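Local coordinates for minor capsid protein (Cafeteriavirus-dependent mavirus, PDB 6G42) that probably forms the pentameric pentons at the fivefold vertices of the virophage capsid, with a single jelly-roll domain in each subunit, at residues Q20-V32 with H287-L299. Residues are numbered along the deposited sequence; the frame is centred on the assembly and turned at random.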
ATOM      1  N   GLN C  20     -37.753 -10.143 -11.877  1.00 81.51           N
ATOM      2  CA  GLN C  20     -38.763  -9.598 -12.802  1.00 83.96           C
ATOM      3  C   GLN C  20     -38.261  -8.388 -13.590  1.00 81.50           C
ATOM      4  O   GLN C  20     -38.565  -8.248 -14.772  1.00 82.89           O
ATOM      5  CB  GLN C  20     -40.039  -9.229 -12.045  1.00 87.58           C
ATOM      6  CG  GLN C  20     -40.885 -10.435 -11.670  1.00 93.22           C
ATOM      7  CD  GLN C  20     -42.079 -10.078 -10.796  1.00 96.69           C
ATOM      8  OE1 GLN C  20     -41.947  -9.331  -9.821  1.00 99.12           O
ATOM      9  NE2 GLN C  20     -43.252 -10.620 -11.133  1.00 95.51           N
ATOM     10  N   LEU C  21     -37.504  -7.521 -12.921  1.00 79.43           N
ATOM     11  CA  LEU C  21     -36.956  -6.304 -13.518  1.00 77.41           C
ATOM     12  C   LEU C  21     -35.786  -6.604 -14.477  1.00 75.29           C
ATOM     13  O   LEU C  21     -35.751  -6.103 -15.604  1.00 73.78           O
ATOM     14  CB  LEU C  21     -36.502  -5.354 -12.397  1.00 80.04           C
ATOM     15  CG  LEU C  21     -36.232  -3.878 -12.721  1.00 81.75           C
ATOM     16  CD1 LEU C  21     -37.534  -3.125 -12.945  1.00 81.87           C
ATOM     17  CD2 LEU C  21     -35.419  -3.204 -11.620  1.00 81.66           C
ATOM     18  N   ALA C  22     -34.845  -7.431 -14.022  1.00 72.67           N
ATOM     19  CA  ALA C  22     -33.596  -7.709 -14.748  1.00 70.11           C
ATOM     20  C   ALA C  22     -33.627  -8.961 -15.629  1.00 67.38           C
ATOM     21  O   ALA C  22     -32.838  -9.073 -16.575  1.00 63.49           O
ATOM     22  CB  ALA C  22     -32.444  -7.814 -13.756  1.00 71.98           C
ATOM     23  N   GLY C  23     -34.511  -9.903 -15.306  1.00 66.31           N
ATOM     24  CA  GLY C  23     -34.581 -11.190 -16.010  1.00 63.95           C
ATOM     25  C   GLY C  23     -33.546 -12.158 -15.463  1.00 62.25           C
ATOM     26  O   GLY C  23     -32.614 -11.737 -14.776  1.00 61.02           O
ATOM     27  N   PRO C  24     -33.693 -13.464 -15.770  1.00 62.32           N
ATOM     28  CA  PRO C  24     -32.776 -14.482 -15.240  1.00 61.66           C
ATOM     29  C   PRO C  24     -31.346 -14.260 -15.719  1.00 59.59           C
ATOM     30  O   PRO C  24     -31.137 -14.070 -16.909  1.00 60.61           O
ATOM     31  CB  PRO C  24     -33.341 -15.794 -15.794  1.00 62.31           C
ATOM     32  CG  PRO C  24     -34.149 -15.407 -16.979  1.00 61.62           C
ATOM     33  CD  PRO C  24     -34.690 -14.045 -16.688  1.00 61.99           C
ATOM     34  N   ARG C  25     -30.388 -14.245 -14.793  1.00 60.01           N
ATOM     35  CA  ARG C  25     -28.985 -13.880 -15.088  1.00 59.40           C
ATOM     36  C   ARG C  25     -28.815 -12.522 -15.800  1.00 58.34           C
ATOM     37  O   ARG C  25     -27.836 -12.304 -16.516  1.00 59.41           O
ATOM     38  CB  ARG C  25     -28.299 -14.982 -15.907  1.00 59.36           C
ATOM     39  CG  ARG C  25     -28.342 -16.359 -15.270  1.00 60.61           C
ATOM     40  CD  ARG C  25     -27.098 -17.156 -15.622  1.00 63.34           C
ATOM     41  NE  ARG C  25     -27.091 -18.477 -14.998  1.00 65.28           N
ATOM     42  CZ  ARG C  25     -27.793 -19.531 -15.418  1.00 66.75           C
ATOM     43  NH1 ARG C  25     -28.598 -19.452 -16.477  1.00 68.13           N
ATOM     44  NH2 ARG C  25     -27.698 -20.684 -14.761  1.00 68.96           N
ATOM     45  N   GLY C  26     -29.759 -11.611 -15.588  1.00 57.78           N
ATOM     46  CA  GLY C  26     -29.777 -10.335 -16.297  1.00 59.09           C
ATOM     47  C   GLY C  26     -30.038 -10.452 -17.790  1.00 59.40           C
ATOM     48  O   GLY C  26     -29.498  -9.671 -18.568  1.00 58.02           O
ATOM     49  N   SER C  27     -30.870 -11.422 -18.179  1.00 61.53           N
ATOM     50  CA  SER C  27     -31.249 -11.669 -19.587  1.00 60.60           C
ATOM     51  C   SER C  27     -31.775 -10.437 -20.320  1.00 58.59           C
ATOM     52  O   SER C  27     -31.468 -10.226 -21.494  1.00 54.28           O
ATOM     53  CB  SER C  27     -32.342 -12.737 -19.656  1.00 62.35           C
ATOM     54  OG  SER C  27     -31.862 -13.999 -19.257  1.00 67.33           O
ATOM     55  N   TYR C  28     -32.582  -9.643 -19.621  1.00 58.56           N
ATOM     56  CA  TYR C  28     -33.258  -8.492 -20.222  1.00 59.42           C
ATOM     57  C   TYR C  28     -32.305  -7.348 -20.527  1.00 59.48           C
ATOM     58  O   TYR C  28     -32.593  -6.526 -21.398  1.00 61.97           O
ATOM     59  CB  TYR C  28     -34.418  -8.006 -19.335  1.00 58.52           C
ATOM     60  CG  TYR C  28     -35.466  -9.065 -18.982  1.00 60.01           C
ATOM     61  CD1 TYR C  28     -35.553 -10.291 -19.679  1.00 58.67           C
ATOM     62  CD2 TYR C  28     -36.403  -8.826 -17.969  1.00 60.11           C
ATOM     63  CE1 TYR C  28     -36.510 -11.238 -19.354  1.00 58.59           C
ATOM     64  CE2 TYR C  28     -37.374  -9.777 -17.648  1.00 60.69           C
ATOM     65  CZ  TYR C  28     -37.421 -10.979 -18.344  1.00 58.92           C
ATOM     66  OH  TYR C  28     -38.367 -11.930 -18.043  1.00 56.32           O
ATOM     67  N   LYS C  29     -31.180  -7.312 -19.814  1.00 59.96           N
ATOM     68  CA  LYS C  29     -30.138  -6.299 -19.991  1.00 60.65           C
ATOM     69  C   LYS C  29     -30.680  -4.885 -19.794  1.00 59.79           C
ATOM     70  O   LYS C  29     -30.450  -4.002 -20.623  1.00 58.84           O
ATOM     71  CB  LYS C  29     -29.445  -6.459 -21.351  1.00 62.80           C
ATOM     72  CG  LYS C  29     -28.919  -7.866 -21.593  1.00 65.87           C
ATOM     73  CD  LYS C  29     -27.593  -7.878 -22.331  1.00 69.82           C
ATOM     74  CE  LYS C  29     -27.063  -9.298 -22.513  1.00 74.33           C
ATOM     75  NZ  LYS C  29     -26.183  -9.733 -21.388  1.00 74.22           N
ATOM     76  N   ARG C  30     -31.404  -4.693 -18.689  1.00 59.53           N
ATOM     77  CA  ARG C  30     -31.950  -3.388 -18.331  1.00 61.64           C
ATOM     78  C   ARG C  30     -30.805  -2.473 -17.901  1.00 58.62           C
ATOM     79  O   ARG C  30     -30.057  -2.826 -16.989  1.00 55.67           O
ATOM     80  CB  ARG C  30     -32.972  -3.499 -17.197  1.00 67.38           C
ATOM     81  CG  ARG C  30     -33.664  -2.171 -16.869  1.00 72.36           C
ATOM     82  CD  ARG C  30     -34.791  -2.313 -15.858  1.00 77.86           C
ATOM     83  NE  ARG C  30     -35.782  -3.309 -16.277  1.00 86.53           N
ATOM     84  CZ  ARG C  30     -36.740  -3.127 -17.190  1.00 87.63           C
ATOM     85  NH1 ARG C  30     -36.884  -1.960 -17.821  1.00 90.19           N
ATOM     86  NH2 ARG C  30     -37.568  -4.131 -17.475  1.00 86.32           N
ATOM     87  N   PRO C  31     -30.653  -1.305 -18.558  1.00 57.69           N
ATOM     88  CA  PRO C  31     -29.581  -0.397 -18.158  1.00 58.10           C
ATOM     89  C   PRO C  31     -29.707   0.110 -16.719  1.00 58.18           C
ATOM     90  O   PRO C  31     -30.820   0.300 -16.221  1.00 59.40           O
ATOM     91  CB  PRO C  31     -29.723   0.771 -19.145  1.00 57.02           C
ATOM     92  CG  PRO C  31     -30.388   0.189 -20.328  1.00 56.95           C
ATOM     93  CD  PRO C  31     -31.336  -0.828 -19.776  1.00 57.24           C
ATOM     94  N   VAL C  32     -28.563   0.300 -16.066  1.00 57.03           N
ATOM     95  CA  VAL C  32     -28.513   0.916 -14.746  1.00 57.75           C
ATOM     96  C   VAL C  32     -28.840   2.393 -14.929  1.00 58.94           C
ATOM     97  O   VAL C  32     -28.056   3.135 -15.521  1.00 61.21           O
ATOM     98  CB  VAL C  32     -27.128   0.759 -14.084  1.00 56.77           C
ATOM     99  CG1 VAL C  32     -27.019   1.612 -12.832  1.00 56.42           C
ATOM    100  CG2 VAL C  32     -26.866  -0.697 -13.741  1.00 56.83           C
ATOM    101  N   HIS C 287     -21.265   0.986 -24.412  1.00 57.98           N
ATOM    102  CA  HIS C 287     -22.376   0.075 -24.062  1.00 56.63           C
ATOM    103  C   HIS C 287     -22.770   0.217 -22.587  1.00 54.98           C
ATOM    104  O   HIS C 287     -21.910   0.493 -21.753  1.00 56.98           O
ATOM    105  CB  HIS C 287     -22.044  -1.381 -24.414  1.00 56.05           C
ATOM    106  CG  HIS C 287     -20.847  -1.928 -23.703  1.00 59.23           C
ATOM    107  ND1 HIS C 287     -20.943  -2.879 -22.709  1.00 60.50           N
ATOM    108  CD2 HIS C 287     -19.525  -1.662 -23.843  1.00 61.09           C
ATOM    109  CE1 HIS C 287     -19.734  -3.174 -22.267  1.00 60.88           C
ATOM    110  NE2 HIS C 287     -18.855  -2.450 -22.938  1.00 60.96           N
ATOM    111  N   PRO C 288     -24.067   0.021 -22.256  1.00 53.47           N
ATOM    112  CA  PRO C 288     -24.518   0.336 -20.897  1.00 53.07           C
ATOM    113  C   PRO C 288     -24.180  -0.743 -19.866  1.00 52.34           C
ATOM    114  O   PRO C 288     -24.058  -1.926 -20.210  1.00 50.55           O
ATOM    115  CB  PRO C 288     -26.041   0.473 -21.051  1.00 52.13           C
ATOM    116  CG  PRO C 288     -26.391  -0.311 -22.275  1.00 51.84           C
ATOM    117  CD  PRO C 288     -25.129  -0.660 -23.020  1.00 52.85           C
ATOM    118  N   LEU C 289     -24.018  -0.309 -18.616  1.00 51.70           N
ATOM    119  CA  LEU C 289     -23.932  -1.214 -17.475  1.00 52.19           C
ATOM    120  C   LEU C 289     -25.331  -1.779 -17.195  1.00 52.77           C
ATOM    121  O   LEU C 289     -26.291  -1.014 -17.052  1.00 52.47           O
ATOM    122  CB  LEU C 289     -23.401  -0.480 -16.238  1.00 49.85           C
ATOM    123  CG  LEU C 289     -23.271  -1.296 -14.940  1.00 48.06           C
ATOM    124  CD1 LEU C 289     -22.239  -2.404 -15.095  1.00 46.58           C
ATOM    125  CD2 LEU C 289     -22.920  -0.384 -13.774  1.00 47.54           C
ATOM    126  N   THR C 290     -25.440  -3.104 -17.099  1.00 51.96           N
ATOM    127  CA  THR C 290     -26.749  -3.760 -16.963  1.00 52.56           C
ATOM    128  C   THR C 290     -26.939  -4.407 -15.595  1.00 50.58           C
ATOM    129  O   THR C 290     -25.975  -4.778 -14.939  1.00 51.79           O
ATOM    130  CB  THR C 290     -26.993  -4.797 -18.085  1.00 52.44           C
ATOM    131  OG1 THR C 290     -26.031  -5.849 -17.994  1.00 54.34           O
ATOM    132  CG2 THR C 290     -26.895  -4.141 -19.464  1.00 51.58           C
ATOM    133  N   LEU C 291     -28.199  -4.529 -15.182  1.00 51.53           N
ATOM    134  CA  LEU C 291     -28.572  -5.113 -13.887  1.00 50.70           C
ATOM    135  C   LEU C 291     -28.589  -6.651 -13.906  1.00 51.20           C
ATOM    136  O   LEU C 291     -28.914  -7.276 -14.923  1.00 49.19           O
ATOM    137  CB  LEU C 291     -29.961  -4.619 -13.457  1.00 48.46           C
ATOM    138  CG  LEU C 291     -30.116  -3.125 -13.175  1.00 47.67           C
ATOM    139  CD1 LEU C 291     -31.581  -2.723 -13.108  1.00 47.76           C
ATOM    140  CD2 LEU C 291     -29.413  -2.753 -11.886  1.00 48.48           C
ATOM    141  N   LEU C 292     -28.213  -7.232 -12.766  1.00 50.79           N
ATOM    142  CA  LEU C 292     -28.541  -8.612 -12.421  1.00 49.49           C
ATOM    143  C   LEU C 292     -29.740  -8.566 -11.467  1.00 49.74           C
ATOM    144  O   LEU C 292     -30.095  -7.493 -10.974  1.00 49.27           O
ATOM    145  CB  LEU C 292     -27.353  -9.301 -11.746  1.00 48.28           C
ATOM    146  CG  LEU C 292     -26.040  -9.326 -12.529  1.00 46.88           C
ATOM    147  CD1 LEU C 292     -24.920  -9.910 -11.686  1.00 45.71           C
ATOM    148  CD2 LEU C 292     -26.200 -10.109 -13.823  1.00 46.97           C
ATOM    149  N   PRO C 293     -30.374  -9.721 -11.197  1.00 50.79           N
ATOM    150  CA  PRO C 293     -31.407  -9.745 -10.154  1.00 52.02           C
ATOM    151  C   PRO C 293     -30.907  -9.339  -8.753  1.00 53.55           C
ATOM    152  O   PRO C 293     -31.677  -8.775  -7.967  1.00 54.46           O
ATOM    153  CB  PRO C 293     -31.874 -11.205 -10.161  1.00 50.74           C
ATOM    154  CG  PRO C 293     -31.602 -11.673 -11.540  1.00 50.46           C
ATOM    155  CD  PRO C 293     -30.333 -10.988 -11.950  1.00 50.46           C
ATOM    156  N   GLN C 294     -29.622  -9.589  -8.487  1.00 53.62           N
ATOM    157  CA  GLN C 294     -29.001  -9.390  -7.173  1.00 52.49           C
ATOM    158  C   GLN C 294     -28.268  -8.044  -7.033  1.00 49.95           C
ATOM    159  O   GLN C 294     -27.696  -7.759  -5.988  1.00 49.35           O
ATOM    160  CB  GLN C 294     -28.016 -10.536  -6.899  1.00 53.62           C
ATOM    161  CG  GLN C 294     -28.587 -11.940  -7.119  1.00 55.16           C
ATOM    162  CD  GLN C 294     -28.501 -12.433  -8.563  1.00 55.35           C
ATOM    163  OE1 GLN C 294     -28.259 -11.657  -9.485  1.00 55.99           O
ATOM    164  NE2 GLN C 294     -28.706 -13.732  -8.760  1.00 54.83           N
ATOM    165  N   THR C 295     -28.301  -7.222  -8.077  1.00 49.62           N
ATOM    166  CA  THR C 295     -27.548  -5.972  -8.124  1.00 48.45           C
ATOM    167  C   THR C 295     -28.107  -4.934  -7.158  1.00 47.76           C
ATOM    168  O   THR C 295     -29.303  -4.655  -7.159  1.00 47.41           O
ATOM    169  CB  THR C 295     -27.552  -5.365  -9.550  1.00 48.21           C
ATOM    170  OG1 THR C 295     -26.934  -6.282 -10.468  1.00 48.93           O
ATOM    171  CG2 THR C 295     -26.804  -4.028  -9.600  1.00 47.35           C
ATOM    172  N   VAL C 296     -27.224  -4.380  -6.335  1.00 48.80           N
ATOM    173  CA  VAL C 296     -27.509  -3.166  -5.579  1.00 49.58           C
ATOM    174  C   VAL C 296     -26.526  -2.107  -6.042  1.00 48.61           C
ATOM    175  O   VAL C 296     -25.348  -2.387  -6.234  1.00 47.32           O
ATOM    176  CB  VAL C 296     -27.395  -3.366  -4.058  1.00 49.81           C
ATOM    177  CG1 VAL C 296     -27.695  -2.063  -3.313  1.00 48.16           C
ATOM    178  CG2 VAL C 296     -28.353  -4.459  -3.610  1.00 50.40           C
ATOM    179  N   ILE C 297     -27.035  -0.896  -6.232  1.00 49.32           N
ATOM    180  CA  ILE C 297     -26.234   0.220  -6.709  1.00 50.51           C
ATOM    181  C   ILE C 297     -26.454   1.414  -5.787  1.00 50.90           C
ATOM    182  O   ILE C 297     -27.589   1.773  -5.510  1.00 54.10           O
ATOM    183  CB  ILE C 297     -26.535   0.506  -8.196  1.00 50.06           C
ATOM    184  CG1 ILE C 297     -25.846  -0.581  -9.026  1.00 51.30           C
ATOM    185  CG2 ILE C 297     -26.034   1.881  -8.620  1.00 50.67           C
ATOM    186  CD1 ILE C 297     -26.228  -0.632 -10.474  1.00 53.59           C
ATOM    187  N   GLN C 298     -25.356   1.979  -5.287  1.00 50.72           N
ATOM    188  CA  GLN C 298     -25.384   3.145  -4.400  1.00 51.13           C
ATOM    189  C   GLN C 298     -24.629   4.284  -5.063  1.00 50.59           C
ATOM    190  O   GLN C 298     -23.773   4.063  -5.922  1.00 49.31           O
ATOM    191  CB  GLN C 298     -24.766   2.821  -3.046  1.00 51.35           C
ATOM    192  CG  GLN C 298     -25.630   1.937  -2.163  1.00 52.49           C
ATOM    193  CD  GLN C 298     -24.855   1.288  -1.024  1.00 54.88           C
ATOM    194  OE1 GLN C 298     -23.681   1.592  -0.796  1.00 58.78           O
ATOM    195  NE2 GLN C 298     -25.509   0.382  -0.304  1.00 54.73           N
ATOM    196  N   LEU C 299     -24.955   5.501  -4.646  1.00 49.75           N
ATOM    197  CA  LEU C 299     -24.548   6.704  -5.363  1.00 51.30           C
ATOM    198  C   LEU C 299     -24.690   7.926  -4.464  1.00 49.38           C
ATOM    199  O   LEU C 299     -25.719   8.111  -3.825  1.00 49.82           O
ATOM    200  CB  LEU C 299     -25.432   6.845  -6.603  1.00 54.73           C
ATOM    201  CG  LEU C 299     -25.112   7.903  -7.657  1.00 57.25           C
ATOM    202  CD1 LEU C 299     -25.429   7.360  -9.042  1.00 59.08           C
ATOM    203  CD2 LEU C 299     -25.891   9.189  -7.411  1.00 58.87           C
TER
HETATM  204  O   HOH W   1     -31.204  -6.892 -17.021  1.00 42.16           O
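Leu-291 points at the end of helix 19-22 and the loop that follows it, and touches them with every atom from CB to the two methyls. Its CB lies 4.1 Å from CB of Ala-22, and CG comes beside the carbonyl oxygen of Arg-30. At CG of Leu-291 the branches part: its CD1 reaches CD2 of Leu-21, while its own CD2 packs on CG2 of Val-32 at 3.8 Å. Chi1 of -64° sets CG beside the backbone N, on the side of Arg-30, whose O accepts a bond from Leu-291 N (N-H...O 158°). Two residues after Arg-30, Val-32 N donates to Leu-289 O (2.8 Å), so the backbones pair on both sides of the single bridge between Pro-31 and Thr-290. The bridge lies in the single jelly-roll domain, where the loop after strand 286-288 crosses to strand 296-305; those two strands belong to different sheets, and Val-32 sits between Leu-289, just past the first, and Ile-297 of the second. Both its methyls face CD1 of Ile-297, tip to tip, and beyond the two segments it touches Phe-277 and Ile-15. At the other end of the contact, Ala-22 CB rests on the backbone of Leu-292, 3.6 Å from its carbonyl carbon, and the ring of Pro-293 lies against the turn after the helix, CG 3.4 Å from Gly-23 O. A water ties these parts together, donating to the O atoms of Ala-22 and Leu-291 and accepting from Arg-30 N. The Arg-30 chain runs extended through chi1 and chi2 and bends at chi3 (-55°), which brings NE and NH2 side-on to Leu-21 O, NE at 2.9 Å. Arg-25 turns instead to the second subunit, its NH1 bonded to Asp-175 O of that chain.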